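Local coordinates for phosphoribosylaminoimidazole carboxylase, ATPase subunit (PDB 3R5H), which probably uses ATP to carboxylate 5-aminoimidazole ribonucleotide, giving N5-carboxyaminoimidazole ribonucleotide in purine biosynthesis, at residues I17-G22 and T80-N85; Q105-T110 and L275-H280; I218-I223 and Q383-K388; L322-E327 and K350-M355. All blocks are in the same frame, centred on the assembly; numbering follows the deposited sequence.

Interaction 1: I17-G22 and T80-N85. With AIR (5-aminoimidazole ribonucleotide), chain D.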
# COMPACT_ATOMS: atom_id res chain seq x y z
N ILE A 17 -6.80 -13.01 10.13
CA ILE A 17 -7.33 -13.47 8.85
C ILE A 17 -6.53 -14.70 8.38
O ILE A 17 -5.31 -14.64 8.24
CB ILE A 17 -7.31 -12.36 7.78
CG1 ILE A 17 -8.18 -11.17 8.23
CG2 ILE A 17 -7.78 -12.90 6.42
CD1 ILE A 17 -7.95 -9.93 7.42
N GLY A 18 -7.22 -15.80 8.16
CA GLY A 18 -6.60 -17.03 7.65
C GLY A 18 -6.73 -17.10 6.14
O GLY A 18 -7.81 -16.90 5.59
N ILE A 19 -5.61 -17.33 5.46
CA ILE A 19 -5.60 -17.41 3.99
C ILE A 19 -5.19 -18.81 3.53
O ILE A 19 -4.15 -19.34 3.96
CB ILE A 19 -4.65 -16.36 3.37
CG1 ILE A 19 -5.06 -14.94 3.81
CG2 ILE A 19 -4.64 -16.50 1.81
CD1 ILE A 19 -4.03 -13.85 3.48
N ILE A 20 -6.00 -19.40 2.67
CA ILE A 20 -5.67 -20.69 2.04
C ILE A 20 -4.97 -20.44 0.72
O ILE A 20 -5.58 -20.00 -0.25
CB ILE A 20 -6.93 -21.59 1.83
CG1 ILE A 20 -7.58 -21.90 3.18
CG2 ILE A 20 -6.57 -22.88 1.09
CD1 ILE A 20 -9.00 -22.33 3.08
N GLY A 21 -3.67 -20.71 0.70
CA GLY A 21 -2.81 -20.42 -0.44
C GLY A 21 -1.89 -19.25 -0.13
O GLY A 21 -2.35 -18.16 0.27
N GLY A 22 -0.60 -19.46 -0.34
CA GLY A 22 0.39 -18.44 0.02
C GLY A 22 1.16 -17.84 -1.16
O GLY A 22 2.30 -17.40 -0.99
N THR A 80 -10.33 -16.94 4.20
CA THR A 80 -10.50 -16.71 2.78
C THR A 80 -9.47 -17.56 2.04
O THR A 80 -8.64 -18.21 2.65
CB THR A 80 -10.35 -15.20 2.42
OG1 THR A 80 -10.58 -15.00 1.02
CG2 THR A 80 -8.95 -14.70 2.78
N TYR A 81 -9.54 -17.55 0.73
CA TYR A 81 -8.69 -18.38 -0.08
C TYR A 81 -8.15 -17.53 -1.23
O TYR A 81 -8.82 -16.59 -1.67
CB TYR A 81 -9.50 -19.58 -0.62
CG TYR A 81 -10.67 -19.17 -1.46
CD1 TYR A 81 -11.94 -19.02 -0.90
CD2 TYR A 81 -10.51 -18.87 -2.81
CE1 TYR A 81 -13.02 -18.61 -1.69
CE2 TYR A 81 -11.57 -18.45 -3.59
CZ TYR A 81 -12.81 -18.33 -3.03
OH TYR A 81 -13.84 -17.92 -3.83
N GLU A 82 -6.95 -17.86 -1.69
CA GLU A 82 -6.50 -17.50 -3.03
C GLU A 82 -6.46 -18.74 -3.95
O GLU A 82 -6.59 -18.65 -5.18
CB GLU A 82 -5.13 -16.80 -2.98
CG GLU A 82 -4.05 -17.62 -2.31
CD GLU A 82 -2.73 -17.61 -3.08
OE1 GLU A 82 -2.24 -16.52 -3.43
OE2 GLU A 82 -2.17 -18.70 -3.29
N PHE A 83 -6.28 -19.91 -3.36
CA PHE A 83 -6.30 -21.15 -4.12
C PHE A 83 -7.76 -21.54 -4.33
O PHE A 83 -8.53 -21.63 -3.37
CB PHE A 83 -5.53 -22.23 -3.37
CG PHE A 83 -5.54 -23.57 -4.05
CD1 PHE A 83 -6.26 -24.63 -3.51
CD2 PHE A 83 -4.84 -23.77 -5.24
CE1 PHE A 83 -6.28 -25.89 -4.14
CE2 PHE A 83 -4.85 -25.03 -5.89
CZ PHE A 83 -5.57 -26.09 -5.34
N GLU A 84 -8.13 -21.74 -5.58
CA GLU A 84 -9.51 -22.05 -5.97
C GLU A 84 -9.88 -23.52 -5.86
O GLU A 84 -11.02 -23.85 -5.55
CB GLU A 84 -9.75 -21.61 -7.40
CG GLU A 84 -10.07 -20.15 -7.52
CD GLU A 84 -9.64 -19.60 -8.85
OE1 GLU A 84 -10.53 -19.16 -9.60
OE2 GLU A 84 -8.43 -19.63 -9.15
N ASN A 85 -8.94 -24.41 -6.13
CA ASN A 85 -9.25 -25.83 -6.30
C ASN A 85 -9.47 -26.63 -4.99
O ASN A 85 -9.12 -27.81 -4.92
CB ASN A 85 -8.20 -26.48 -7.21
CG ASN A 85 -8.55 -27.91 -7.62
OD1 ASN A 85 -9.73 -28.29 -7.69
ND2 ASN A 85 -7.52 -28.71 -7.90
N1 AIR D . -2.98 -17.71 -8.55
C2 AIR D . -4.00 -18.41 -8.02
N3 AIR D . -4.91 -18.73 -8.98
C4 AIR D . -4.49 -18.22 -10.17
C5 AIR D . -3.30 -17.60 -9.84
N6 AIR D . -2.53 -16.95 -10.74
C1' AIR D . -1.77 -17.16 -7.87
C2' AIR D . -1.81 -17.51 -6.40
C3' AIR D . -0.99 -18.79 -6.35
C4' AIR D . 0.12 -18.46 -7.33
O4' AIR D . -0.56 -17.75 -8.37
O2' AIR D . -1.19 -16.42 -5.71
O3' AIR D . -0.51 -19.15 -5.05
C5' AIR D . 0.85 -19.69 -7.84
O5' AIR D . 2.15 -19.26 -8.24
P AIR D . 3.41 -20.27 -8.33
O6 AIR D . 2.92 -21.35 -9.26
O7 AIR D . 3.64 -20.73 -6.91
O8 AIR D . 4.51 -19.39 -8.88
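Ile19 pairs with Thr80 and Ile20 with Tyr81 as neighbouring parallel strands, through Thr80 N to Gly18 O (2.9 Å) and Ile20 N to Thr80 O (2.9 Å). Beyond the last pair the strands part, and Ile20 O takes two N-H groups, from Glu82 N at 2.9 Å and from Phe83 N at 3.2 Å. These are an inner strand and an outermost strand of the parallel sheet in the preATP-grasp domain. On one face Ile19 and Thr80 lie side by side, with Ile19 CG1 4.0 Å from Thr80 CG2. On the other face Ile20 CB meets Tyr81 CB at 4.1 Å. Glu82 follows just past the C-terminal ends of the two strands. Its CG sits between the backbone N and the carbonyl carbon (chi1 57°), and the chain bends at chi2 to pass along Gly21. The carboxylate then accepts both ribose hydroxyls of 5-aminoimidazole ribonucleotide. O2' lies 2.5 Å from Glu82 OE1; O3' is very close to OE2, its exact distance doubtful. Gly23 N of the glycine-rich turn donates to OE2, and Gly26 N of helix 24-35 to OE1. Four donors, two ribose hydroxyls and two backbone N-H groups, thus fix the rotation of the carboxylate.

Interaction 2: Q105-T110 and L275-H280. With AIR (5-aminoimidazole ribonucleotide), chain D.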
# COMPACT_ATOMS: atom_id res chain seq x y z
N GLN A 105 -20.59 -21.64 -2.84
CA GLN A 105 -21.51 -21.73 -3.96
C GLN A 105 -20.91 -21.14 -5.23
O GLN A 105 -20.88 -21.80 -6.27
CB GLN A 105 -22.87 -21.10 -3.63
CG GLN A 105 -23.82 -21.02 -4.83
CD GLN A 105 -25.30 -20.93 -4.47
OE1 GLN A 105 -26.16 -21.27 -5.29
NE2 GLN A 105 -25.60 -20.45 -3.27
N LEU A 106 -20.41 -19.92 -5.14
CA LEU A 106 -19.77 -19.27 -6.28
C LEU A 106 -18.55 -20.05 -6.74
O LEU A 106 -18.34 -20.25 -7.94
CB LEU A 106 -19.41 -17.83 -5.90
CG LEU A 106 -18.88 -16.80 -6.90
CD1 LEU A 106 -19.26 -17.12 -8.33
CD2 LEU A 106 -19.48 -15.47 -6.48
N LEU A 107 -17.75 -20.50 -5.79
CA LEU A 107 -16.54 -21.23 -6.11
C LEU A 107 -16.90 -22.53 -6.85
O LEU A 107 -16.20 -22.93 -7.78
CB LEU A 107 -15.73 -21.49 -4.84
CG LEU A 107 -14.28 -21.98 -4.84
CD1 LEU A 107 -13.35 -21.13 -5.70
CD2 LEU A 107 -13.79 -22.03 -3.39
N SER A 108 -18.01 -23.16 -6.47
CA SER A 108 -18.45 -24.40 -7.13
C SER A 108 -19.01 -24.16 -8.53
O SER A 108 -19.05 -25.07 -9.37
CB SER A 108 -19.50 -25.13 -6.28
OG SER A 108 -20.81 -24.70 -6.63
N LYS A 109 -19.47 -22.95 -8.79
CA LYS A 109 -19.93 -22.61 -10.12
C LYS A 109 -18.80 -22.27 -11.10
O LYS A 109 -18.98 -22.39 -12.30
CB LYS A 109 -20.97 -21.51 -10.03
CG LYS A 109 -22.23 -22.02 -9.35
CD LYS A 109 -23.29 -20.99 -9.17
CE LYS A 109 -24.57 -21.68 -8.70
NZ LYS A 109 -25.59 -20.69 -8.27
N THR A 110 -17.64 -21.87 -10.59
CA THR A 110 -16.59 -21.35 -11.46
C THR A 110 -15.45 -22.35 -11.79
O THR A 110 -14.57 -22.05 -12.59
CB THR A 110 -16.02 -19.99 -10.95
OG1 THR A 110 -15.34 -20.19 -9.71
CG2 THR A 110 -17.14 -18.99 -10.74
N LEU A 275 -14.83 -16.19 -15.18
CA LEU A 275 -14.93 -15.59 -13.87
C LEU A 275 -13.87 -16.17 -12.96
O LEU A 275 -13.51 -17.36 -13.08
CB LEU A 275 -16.32 -15.85 -13.28
CG LEU A 275 -17.54 -15.54 -14.13
CD1 LEU A 275 -18.84 -15.93 -13.38
CD2 LEU A 275 -17.55 -14.06 -14.53
N ALA A 276 -13.37 -15.33 -12.06
CA ALA A 276 -12.48 -15.77 -10.99
C ALA A 276 -12.96 -15.15 -9.69
O ALA A 276 -13.02 -13.92 -9.58
CB ALA A 276 -11.02 -15.35 -11.30
N PRO A 277 -13.34 -16.00 -8.72
CA PRO A 277 -13.90 -15.53 -7.43
C PRO A 277 -12.80 -15.16 -6.42
O PRO A 277 -12.74 -15.71 -5.32
CB PRO A 277 -14.73 -16.72 -6.96
CG PRO A 277 -14.05 -17.93 -7.55
CD PRO A 277 -13.29 -17.47 -8.80
N ARG A 278 -11.96 -14.20 -6.79
CA ARG A 278 -10.77 -13.85 -6.04
C ARG A 278 -10.15 -12.63 -6.68
O ARG A 278 -10.45 -12.33 -7.83
CB ARG A 278 -9.74 -15.01 -6.09
CG ARG A 278 -9.46 -15.55 -7.48
CD ARG A 278 -8.15 -16.32 -7.56
NE ARG A 278 -7.95 -16.86 -8.91
CZ ARG A 278 -7.35 -16.22 -9.91
NH1 ARG A 278 -6.85 -14.98 -9.76
NH2 ARG A 278 -7.23 -16.81 -11.09
N PRO A 279 -9.27 -11.93 -5.94
CA PRO A 279 -8.41 -10.93 -6.57
C PRO A 279 -7.69 -11.56 -7.76
O PRO A 279 -7.37 -12.76 -7.75
CB PRO A 279 -7.39 -10.60 -5.48
CG PRO A 279 -8.10 -10.87 -4.20
CD PRO A 279 -9.06 -12.00 -4.48
N HIS A 280 -7.44 -10.73 -8.78
CA HIS A 280 -7.01 -11.22 -10.09
C HIS A 280 -5.86 -10.40 -10.66
O HIS A 280 -5.71 -9.22 -10.36
CB HIS A 280 -8.22 -11.18 -11.03
CG HIS A 280 -8.00 -11.84 -12.35
ND1 HIS A 280 -7.61 -11.14 -13.47
CD2 HIS A 280 -8.18 -13.12 -12.75
CE1 HIS A 280 -7.53 -11.97 -14.50
NE2 HIS A 280 -7.86 -13.18 -14.08
N1 AIR D . -2.98 -17.71 -8.55
C2 AIR D . -4.00 -18.41 -8.02
N3 AIR D . -4.91 -18.73 -8.98
C4 AIR D . -4.49 -18.22 -10.17
C5 AIR D . -3.30 -17.60 -9.84
N6 AIR D . -2.53 -16.95 -10.74
C1' AIR D . -1.77 -17.16 -7.87
C2' AIR D . -1.81 -17.51 -6.40
C3' AIR D . -0.99 -18.79 -6.35
C4' AIR D . 0.12 -18.46 -7.33
O4' AIR D . -0.56 -17.75 -8.37
O2' AIR D . -1.19 -16.42 -5.71
O3' AIR D . -0.51 -19.15 -5.05
C5' AIR D . 0.85 -19.69 -7.84
O5' AIR D . 2.15 -19.26 -8.24
P AIR D . 3.41 -20.27 -8.33
O6 AIR D . 2.92 -21.35 -9.26
O7 AIR D . 3.64 -20.73 -6.91
O8 AIR D . 4.51 -19.39 -8.88
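The inverse gamma turn centred on Pro277 follows strand 270-276 of the ATP-grasp domain and meets helix 105-110 of the preATP-grasp domain. Pro277 presents its ring to three helix residues. Its CG lies 3.8 Å from Leu107 CD1, with the two side chains crossing at about a right angle. Its CB meets Leu106 CG at 4.2 Å. Thr110 slides past the ring in the opposite direction, its OG1 3.4 Å from Pro277 CG. The chi1 of 66° puts that hydroxyl between the backbone N and the carbonyl carbon, while Thr110 CG2 lies beside the backbone N and meets Leu275 CB at 4.1 Å. Leu275 carries the apolar surface on toward Leu258 and Val260 of the adjacent strand 256-264.

After the turn, Arg278 reaches the bound 5-aminoimidazole ribonucleotide. Its chain is extended from CG to NE and brings the guanidinium beside the imidazole. AIR C4 lies over one guanidinium face, offset toward the rim and 3.2 Å from Arg278 NH2. Ala276 CB covers the opposite face, 4.0 Å above the guanidinium plane. Near that plane, Arg278 NH1 donates to Pro279 O at 3.0 Å, and NE forms a salt bridge with Glu84. No hydrogen bond crosses between the two segments, so the domains meet here through apolar surface. The salt bridge and the bond to Pro279 O fix how the guanidinium is turned beside the ligand.

Interaction 3: I218-I223 and Q383-K388. With ADP (adenosine-5'-diphosphate), chain C.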
# COMPACT_ATOMS: atom_id res chain seq x y z
N ILE A 218 -3.98 -7.37 -22.37
CA ILE A 218 -3.18 -7.88 -23.48
C ILE A 218 -2.44 -9.14 -23.04
O ILE A 218 -1.58 -9.09 -22.15
CB ILE A 218 -2.18 -6.78 -24.00
CG1 ILE A 218 -2.98 -5.51 -24.40
CG2 ILE A 218 -1.30 -7.35 -25.14
CD1 ILE A 218 -2.30 -4.58 -25.37
N HIS A 219 -2.82 -10.26 -23.65
CA HIS A 219 -2.20 -11.57 -23.37
C HIS A 219 -1.16 -11.93 -24.44
O HIS A 219 -1.37 -11.66 -25.62
CB HIS A 219 -3.27 -12.67 -23.30
CG HIS A 219 -4.26 -12.50 -22.19
ND1 HIS A 219 -5.41 -11.74 -22.33
CD2 HIS A 219 -4.28 -12.97 -20.92
CE1 HIS A 219 -6.08 -11.75 -21.19
NE2 HIS A 219 -5.41 -12.48 -20.32
N VAL A 220 -0.06 -12.54 -24.02
CA VAL A 220 1.01 -13.04 -24.91
C VAL A 220 1.36 -14.46 -24.43
O VAL A 220 1.72 -14.64 -23.27
CB VAL A 220 2.30 -12.14 -24.87
CG1 VAL A 220 3.42 -12.77 -25.65
CG2 VAL A 220 2.04 -10.72 -25.38
N ASN A 221 1.24 -15.45 -25.31
CA ASN A 221 1.38 -16.87 -24.94
C ASN A 221 0.34 -17.34 -23.95
O ASN A 221 0.63 -18.22 -23.16
CB ASN A 221 2.74 -17.17 -24.30
CG ASN A 221 3.86 -17.22 -25.29
OD1 ASN A 221 3.65 -17.48 -26.48
ND2 ASN A 221 5.09 -16.97 -24.81
N ASN A 222 -0.85 -16.75 -23.98
CA ASN A 222 -1.89 -17.07 -22.99
C ASN A 222 -1.49 -16.72 -21.55
O ASN A 222 -2.03 -17.28 -20.58
CB ASN A 222 -2.31 -18.54 -23.08
CG ASN A 222 -3.76 -18.76 -22.65
OD1 ASN A 222 -4.58 -17.83 -22.70
ND2 ASN A 222 -4.08 -19.98 -22.24
N ILE A 223 -0.54 -15.80 -21.43
CA ILE A 223 -0.22 -15.20 -20.14
C ILE A 223 -0.47 -13.70 -20.24
O ILE A 223 -0.06 -13.06 -21.21
CB ILE A 223 1.23 -15.46 -19.70
CG1 ILE A 223 1.51 -16.97 -19.67
CG2 ILE A 223 1.49 -14.86 -18.31
CD1 ILE A 223 3.01 -17.33 -19.63
N GLN A 383 7.56 -8.36 -29.59
CA GLN A 383 7.84 -9.04 -30.86
C GLN A 383 6.79 -10.10 -31.16
O GLN A 383 6.36 -10.25 -32.31
CB GLN A 383 9.24 -9.67 -30.85
CG GLN A 383 9.62 -10.42 -32.15
CD GLN A 383 9.65 -9.52 -33.39
OE1 GLN A 383 8.96 -9.80 -34.39
NE2 GLN A 383 10.44 -8.45 -33.34
N LEU A 384 6.39 -10.85 -30.14
CA LEU A 384 5.33 -11.82 -30.30
C LEU A 384 4.00 -11.15 -30.68
O LEU A 384 3.17 -11.76 -31.34
CB LEU A 384 5.18 -12.71 -29.05
CG LEU A 384 6.18 -13.87 -28.88
CD1 LEU A 384 6.11 -14.46 -27.48
CD2 LEU A 384 5.96 -14.98 -29.91
N LEU A 385 3.82 -9.88 -30.30
CA LEU A 385 2.59 -9.15 -30.63
C LEU A 385 2.52 -8.70 -32.09
O LEU A 385 1.84 -7.72 -32.43
CB LEU A 385 2.35 -7.98 -29.65
CG LEU A 385 1.83 -8.43 -28.27
CD1 LEU A 385 2.09 -7.38 -27.21
CD2 LEU A 385 0.34 -8.81 -28.31
N GLU A 386 3.22 -9.43 -32.95
CA GLU A 386 3.08 -9.35 -34.42
C GLU A 386 3.55 -10.68 -35.01
O GLU A 386 4.68 -11.09 -34.75
CB GLU A 386 3.88 -8.17 -34.99
CG GLU A 386 5.13 -7.78 -34.19
CD GLU A 386 5.27 -6.28 -34.00
OE1 GLU A 386 4.24 -5.58 -33.89
OE2 GLU A 386 6.43 -5.80 -33.94
N GLY A 387 2.71 -11.37 -35.80
CA GLY A 387 1.49 -10.84 -36.40
C GLY A 387 0.37 -10.37 -35.50
O GLY A 387 0.00 -11.04 -34.52
N LYS A 388 -0.17 -9.19 -35.83
CA LYS A 388 -1.33 -8.60 -35.15
C LYS A 388 -2.61 -8.81 -35.98
O LYS A 388 -2.71 -9.81 -36.71
CB LYS A 388 -1.07 -7.10 -34.86
CG LYS A 388 -0.86 -6.20 -36.10
CD LYS A 388 0.59 -6.16 -36.58
CE LYS A 388 1.35 -4.95 -36.05
NZ LYS A 388 1.53 -4.98 -34.57
PB ADP C . -7.51 -19.49 -20.11
O1B ADP C . -6.81 -20.82 -20.03
O2B ADP C . -8.30 -19.23 -18.87
O3B ADP C . -6.62 -18.34 -20.53
PA ADP C . -9.41 -18.58 -22.09
O1A ADP C . -9.14 -17.23 -21.47
O2A ADP C . -10.83 -19.10 -22.17
O3A ADP C . -8.54 -19.71 -21.33
O5' ADP C . -8.85 -18.57 -23.60
C5' ADP C . -7.51 -18.14 -23.86
C4' ADP C . -7.51 -17.13 -24.99
O4' ADP C . -8.04 -17.72 -26.18
C3' ADP C . -8.38 -15.92 -24.69
O3' ADP C . -7.63 -14.86 -24.09
C2' ADP C . -8.88 -15.51 -26.06
O2' ADP C . -7.89 -14.67 -26.67
C1' ADP C . -8.91 -16.80 -26.85
N9 ADP C . -10.29 -17.33 -26.87
C8 ADP C . -10.82 -18.23 -26.01
N7 ADP C . -12.11 -18.50 -26.31
C5 ADP C . -12.43 -17.78 -27.39
C6 ADP C . -13.63 -17.59 -28.24
N6 ADP C . -14.79 -18.25 -27.99
N1 ADP C . -13.51 -16.71 -29.27
C2 ADP C . -12.39 -16.03 -29.55
N3 ADP C . -11.28 -16.16 -28.82
C4 ADP C . -11.23 -17.00 -27.75
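Val220 faces Leu384 and Leu385, and its two branches divide them. Its CB leads toward the end of helix 379-384. Its CG1, anti to the backbone N (chi1 173°), meets Leu384 CD1 at 3.7 Å and Leu384 CB at 3.8 Å. The other methyl, Val220 CG2, lies 3.7 Å from Leu385 CG and almost as near to both methyls of that leucine. Leu385 thus packs on one branch while Leu384 covers the other. Two residues back on the same strand, Ile218 CG2 approaches Leu385 CD2 at 3.9 Å. At the turn, the Asn221 amide group lies across the end of Leu384, with Asn221 ND2 3.8 Å from Leu384 CD1. No hydrogen bond joins the segments, and the contact lies at the surface.

Away from the leucines, His219 has O3' of ADP over one face of its ring, offset toward the rim. Asn222 OD1 comes within 3.0 Å of ADP O3B. The type I' turn from Val220 to Ile223 thus lies between nucleotide and leucines. It links strand 209-220 to strand 223-229 as a tight hairpin, and His225 on the second strand touches both Val220 and Leu385. The last helix of the chain ends against this hairpin of the large antiparallel sheet.

Interaction 4: L322-E327 and K350-M355. With AIR (5-aminoimidazole ribonucleotide), chain D.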
# COMPACT_ATOMS: atom_id res chain seq x y z
N LEU A 322 7.72 -11.70 -15.49
CA LEU A 322 7.88 -13.15 -15.41
C LEU A 322 9.34 -13.46 -15.06
O LEU A 322 10.17 -12.54 -15.02
CB LEU A 322 7.46 -13.83 -16.71
CG LEU A 322 6.13 -13.41 -17.36
CD1 LEU A 322 5.88 -14.24 -18.67
CD2 LEU A 322 4.95 -13.59 -16.42
N GLY A 323 9.65 -14.72 -14.78
CA GLY A 323 11.03 -15.11 -14.52
C GLY A 323 11.98 -14.65 -15.61
O GLY A 323 13.06 -14.14 -15.33
N GLU A 324 11.57 -14.80 -16.87
CA GLU A 324 12.36 -14.35 -18.01
C GLU A 324 12.66 -12.84 -18.02
O GLU A 324 13.53 -12.39 -18.76
CB GLU A 324 11.68 -14.75 -19.33
CG GLU A 324 10.38 -14.00 -19.58
CD GLU A 324 9.71 -14.37 -20.90
OE1 GLU A 324 9.69 -13.53 -21.81
OE2 GLU A 324 9.20 -15.51 -21.01
N HIS A 325 11.95 -12.06 -17.20
CA HIS A 325 12.13 -10.60 -17.15
C HIS A 325 12.86 -10.09 -15.92
O HIS A 325 13.21 -8.91 -15.85
CB HIS A 325 10.79 -9.88 -17.18
CG HIS A 325 9.93 -10.26 -18.34
ND1 HIS A 325 8.66 -10.77 -18.19
CD2 HIS A 325 10.16 -10.22 -19.67
CE1 HIS A 325 8.14 -11.01 -19.38
NE2 HIS A 325 9.04 -10.69 -20.30
N ILE A 326 13.08 -10.95 -14.93
CA ILE A 326 13.56 -10.45 -13.64
C ILE A 326 14.95 -9.79 -13.70
O ILE A 326 15.17 -8.72 -13.12
CB ILE A 326 13.36 -11.47 -12.46
CG1 ILE A 326 13.56 -10.78 -11.11
CG2 ILE A 326 14.22 -12.71 -12.61
CD1 ILE A 326 12.50 -9.75 -10.77
N GLU A 327 15.88 -10.37 -14.45
CA GLU A 327 17.23 -9.80 -14.51
C GLU A 327 17.22 -8.45 -15.21
O GLU A 327 17.85 -7.49 -14.75
CB GLU A 327 18.24 -10.79 -15.12
CG GLU A 327 18.46 -12.05 -14.25
CD GLU A 327 18.81 -11.74 -12.78
OE1 GLU A 327 19.63 -10.82 -12.52
OE2 GLU A 327 18.26 -12.42 -11.89
N LYS A 350 11.36 -19.10 -12.54
CA LYS A 350 11.16 -19.98 -13.68
C LYS A 350 10.62 -19.09 -14.79
O LYS A 350 9.99 -18.07 -14.51
CB LYS A 350 10.15 -21.08 -13.35
CG LYS A 350 10.68 -22.19 -12.46
CD LYS A 350 9.57 -23.13 -11.99
CE LYS A 350 8.95 -23.92 -13.14
NZ LYS A 350 9.96 -24.75 -13.87
N ALA A 351 10.87 -19.47 -16.04
CA ALA A 351 10.73 -18.56 -17.18
C ALA A 351 9.37 -17.85 -17.31
O ALA A 351 9.31 -16.64 -17.53
CB ALA A 351 11.10 -19.28 -18.48
N GLN A 352 8.29 -18.61 -17.16
CA GLN A 352 6.95 -18.01 -17.25
C GLN A 352 6.25 -17.89 -15.88
O GLN A 352 5.04 -17.65 -15.80
CB GLN A 352 6.09 -18.77 -18.26
CG GLN A 352 6.65 -18.70 -19.70
CD GLN A 352 5.79 -19.44 -20.70
OE1 GLN A 352 5.56 -20.65 -20.58
NE2 GLN A 352 5.31 -18.72 -21.72
N ARG A 353 7.01 -18.06 -14.80
CA ARG A 353 6.48 -17.86 -13.45
C ARG A 353 6.28 -16.36 -13.20
O ARG A 353 7.12 -15.54 -13.58
CB ARG A 353 7.43 -18.45 -12.41
CG ARG A 353 6.84 -18.59 -11.02
CD ARG A 353 7.76 -19.34 -10.07
NE ARG A 353 7.02 -19.80 -8.90
CZ ARG A 353 7.54 -20.03 -7.69
NH1 ARG A 353 8.83 -19.85 -7.46
NH2 ARG A 353 6.75 -20.44 -6.70
N LYS A 354 5.15 -16.00 -12.59
CA LYS A 354 4.89 -14.61 -12.23
C LYS A 354 5.69 -14.21 -10.99
O LYS A 354 5.43 -14.70 -9.89
CB LYS A 354 3.39 -14.35 -12.05
CG LYS A 354 2.58 -14.59 -13.31
CD LYS A 354 1.06 -14.45 -13.09
CE LYS A 354 0.33 -14.86 -14.38
NZ LYS A 354 -1.09 -14.44 -14.43
N MET A 355 6.66 -13.30 -11.19
CA MET A 355 7.58 -12.85 -10.14
C MET A 355 7.22 -11.50 -9.54
O MET A 355 7.65 -11.18 -8.43
CB MET A 355 9.03 -12.78 -10.67
CG MET A 355 9.51 -14.07 -11.35
SD MET A 355 9.42 -15.53 -10.28
CE MET A 355 10.80 -15.16 -9.19
N1 AIR D . -2.98 -17.71 -8.55
C2 AIR D . -4.00 -18.41 -8.02
N3 AIR D . -4.91 -18.73 -8.98
C4 AIR D . -4.49 -18.22 -10.17
C5 AIR D . -3.30 -17.60 -9.84
N6 AIR D . -2.53 -16.95 -10.74
C1' AIR D . -1.77 -17.16 -7.87
C2' AIR D . -1.81 -17.51 -6.40
C3' AIR D . -0.99 -18.79 -6.35
C4' AIR D . 0.12 -18.46 -7.33
O4' AIR D . -0.56 -17.75 -8.37
O2' AIR D . -1.19 -16.42 -5.71
O3' AIR D . -0.51 -19.15 -5.05
C5' AIR D . 0.85 -19.69 -7.84
O5' AIR D . 2.15 -19.26 -8.24
P AIR D . 3.41 -20.27 -8.33
O6 AIR D . 2.92 -21.35 -9.26
O7 AIR D . 3.64 -20.73 -6.91
O8 AIR D . 4.51 -19.39 -8.88
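Leu322 and Gly323 press closely on the turn from Lys350 to Arg353. Gly323 N donates to Arg353 O at 2.9 Å, in the carbonyl plane but with a bent N-H angle of 131°. Glu324 N donates to Ala351 O at 3.0 Å and is straighter, at 160°. Gly323 CA comes within 3.1 Å of Lys350 O as a C-H...O contact. Met355 CG, anti to the carbonyl carbon (chi1 -52°), packs 3.5 Å from Gly323 N. Leu322 lies alongside Lys354, pointing the same way, with Leu322 CD2 4.0 Å from Lys354 CG.

Leu322 and Lys354 form an antiparallel, non-hydrogen-bonded pair where strand 316-322 ends and strand 354-361 begins. A type I turn leads into the second strand, and helix 326-331 follows the first. Within the first segment, His325 ND1 accepts Leu322 N at 3.0 Å near the ring plane, and Glu324 CG covers one ring face.

The outer side is looser. Ala351 and Gln352 are exposed. Leu322 CD2 is 4.1 Å from Gln352 O, and the Gln352 side chain leads off to touch Asn221 and Ile223. Glu324 turns its OE1 to Gln381 and His380. Arg353 leads away from Leu322, extended toward the phosphate of 5-aminoimidazole ribonucleotide. Its NH2 donates to AIR O7 at 3.1 Å, and NE donates to AIR O8. Lys346 also bonds to the ligand, and Glu348 O accepts Arg353 NH1.

Overall arrangement
From the N terminus, interaction 1 closes first, pairing two strands of the parallel sheet. Interaction 2 opens later and closes a longer loop, joining helix 105-110 to the end of strand 270-276. The two touch, Tyr81 OH reaching Pro277 O and Glu84 packing on Pro277. Interaction 3 opens at 218-223, before interaction 2 has closed, so these two cross. It closes near the C terminus. Interaction 4 is nested inside its loop, and Ile223 packs against Gln352, Leu322 and Lys354. Interactions 2, 3 and 4 all reach the large antiparallel sheet. Interactions 1, 2 and 4 meet at 5-aminoimidazole ribonucleotide, while interaction 3 lies beside ADP.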